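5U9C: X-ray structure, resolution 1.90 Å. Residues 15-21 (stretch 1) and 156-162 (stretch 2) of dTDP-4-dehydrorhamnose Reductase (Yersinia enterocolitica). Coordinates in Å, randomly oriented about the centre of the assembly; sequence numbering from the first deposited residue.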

# COMPACT_ATOMS: atom_id res chain seq x y z
N GLY D 15 -7.80 -28.91 25.31
CA GLY D 15 -8.30 -28.19 24.14
C GLY D 15 -8.61 -29.20 23.04
O GLY D 15 -8.45 -30.41 23.23
N MSE D 16 -9.02 -28.71 21.88
CA MSE D 16 -9.38 -29.57 20.73
C MSE D 16 -8.24 -30.47 20.34
O MSE D 16 -8.35 -31.71 20.39
CB MSE D 16 -9.82 -28.68 19.57
CG MSE D 16 -10.02 -29.35 18.21
SE MSE D 16 -10.73 -27.99 16.94
CE MSE D 16 -10.18 -26.23 17.68
N LEU D 17 -7.12 -29.86 19.97
CA LEU D 17 -5.93 -30.60 19.57
C LEU D 17 -5.32 -31.37 20.74
O LEU D 17 -4.96 -32.52 20.61
CB LEU D 17 -4.87 -29.66 18.98
CG LEU D 17 -3.57 -30.34 18.54
CD1 LEU D 17 -3.85 -31.39 17.46
CD2 LEU D 17 -2.56 -29.32 18.09
N GLY D 18 -5.20 -30.70 21.89
CA GLY D 18 -4.59 -31.29 23.07
C GLY D 18 -5.20 -32.60 23.56
O GLY D 18 -4.48 -33.49 24.02
N ALA D 19 -6.53 -32.69 23.48
CA ALA D 19 -7.24 -33.90 23.92
C ALA D 19 -6.87 -35.10 23.04
O ALA D 19 -6.65 -36.19 23.55
CB ALA D 19 -8.76 -33.67 23.94
N TYR D 20 -6.78 -34.89 21.71
CA TYR D 20 -6.38 -35.96 20.82
C TYR D 20 -4.94 -36.41 21.17
O TYR D 20 -4.67 -37.59 21.29
CB TYR D 20 -6.45 -35.56 19.34
CG TYR D 20 -7.85 -35.40 18.70
CD1 TYR D 20 -8.59 -36.51 18.27
CD2 TYR D 20 -8.35 -34.14 18.41
CE1 TYR D 20 -9.84 -36.34 17.65
CE2 TYR D 20 -9.58 -33.97 17.79
CZ TYR D 20 -10.32 -35.06 17.41
OH TYR D 20 -11.53 -34.84 16.78
N VAL D 21 -4.04 -35.45 21.36
CA VAL D 21 -2.64 -35.75 21.65
C VAL D 21 -2.46 -36.53 22.96
O VAL D 21 -1.82 -37.58 22.97
CB VAL D 21 -1.75 -34.49 21.63
CG1 VAL D 21 -0.32 -34.83 22.02
CG2 VAL D 21 -1.75 -33.87 20.24
N TRP D 156 -7.62 -23.14 9.78
CA TRP D 156 -8.91 -23.28 10.48
C TRP D 156 -9.05 -24.71 11.01
O TRP D 156 -9.26 -25.66 10.24
CB TRP D 156 -10.07 -22.96 9.54
CG TRP D 156 -10.06 -21.53 9.02
CD1 TRP D 156 -9.56 -20.43 9.65
CD2 TRP D 156 -10.75 -21.05 7.86
NE1 TRP D 156 -9.82 -19.30 8.91
CE2 TRP D 156 -10.57 -19.66 7.81
CE3 TRP D 156 -11.45 -21.67 6.84
CZ2 TRP D 156 -11.08 -18.88 6.78
CZ3 TRP D 156 -11.97 -20.89 5.82
CH2 TRP D 156 -11.78 -19.51 5.79
N MSE D 157 -8.89 -24.87 12.32
CA MSE D 157 -8.89 -26.19 12.95
C MSE D 157 -10.26 -26.84 12.99
O MSE D 157 -11.24 -26.21 13.35
CB MSE D 157 -8.31 -26.01 14.36
CG MSE D 157 -7.93 -27.32 15.06
SE MSE D 157 -6.15 -27.92 14.47
CE MSE D 157 -5.14 -26.70 15.64
N ILE D 158 -10.34 -28.09 12.55
CA ILE D 158 -11.59 -28.85 12.67
C ILE D 158 -11.31 -30.08 13.55
O ILE D 158 -10.30 -30.79 13.38
CB ILE D 158 -12.21 -29.24 11.31
CG1 ILE D 158 -11.31 -30.22 10.55
CG2 ILE D 158 -12.46 -27.99 10.47
CD1 ILE D 158 -11.90 -30.67 9.23
N GLY D 159 -12.17 -30.29 14.54
CA GLY D 159 -12.03 -31.41 15.46
C GLY D 159 -12.93 -31.26 16.68
O GLY D 159 -13.46 -30.19 16.93
N GLY D 160 -13.08 -32.36 17.42
CA GLY D 160 -13.90 -32.37 18.63
C GLY D 160 -15.05 -33.35 18.53
O GLY D 160 -15.43 -33.96 19.52
N GLY D 161 -15.62 -33.50 17.34
CA GLY D 161 -16.71 -34.44 17.15
C GLY D 161 -18.06 -33.96 17.70
O GLY D 161 -18.17 -32.82 18.18
N PRO D 162 -19.09 -34.82 17.63
CA PRO D 162 -20.43 -34.45 18.09
C PRO D 162 -20.52 -33.85 19.50
O PRO D 162 -21.27 -32.91 19.71
CB PRO D 162 -21.23 -35.77 18.02
CG PRO D 162 -20.26 -36.85 17.68
CD PRO D 162 -19.02 -36.21 17.13

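Stretch 1 enters a helix at M16, with G15 at the N-cap position, and stretch 2 passes it as a short strand followed by a glycine-rich turn. The helix and strand axes run at 45° and come no closer than 10.4 Å, so side chains must bridge the gap along the strand; the backbones draw nearest beyond it, where M16 CA lies 5.7 Å from G160 CA.

W156 makes no contact with the helix. M157, a selenomethionine like M16, points toward it, and its CG lies 3.4 Å from M16 SE, an apolar contact between two flexible, polarizable side chains. The M157 methyl also reaches L17, more loosely, with M157 CE 4.4 Å from L17 CD2. I158 turns its side chain away, leaving its backbone to face the helix: I158 C is 4.0 Å from M16 SE.

At G159 the absence of a side chain matters. A CB here would point toward the helix, about 3.2 Å from both M16 CG and Y20 CE2. Without it, G159 O approaches M16 SE to 3.5 Å and G159 CA packs at the edge of the Y20 ring, 3.7 Å from Y20 OH. The next residue supplies the one hydrogen bond between the stretches: G160 N donates to Y20 OH at 3.0 Å, nearly linear at 173°, tying the turn to the helix.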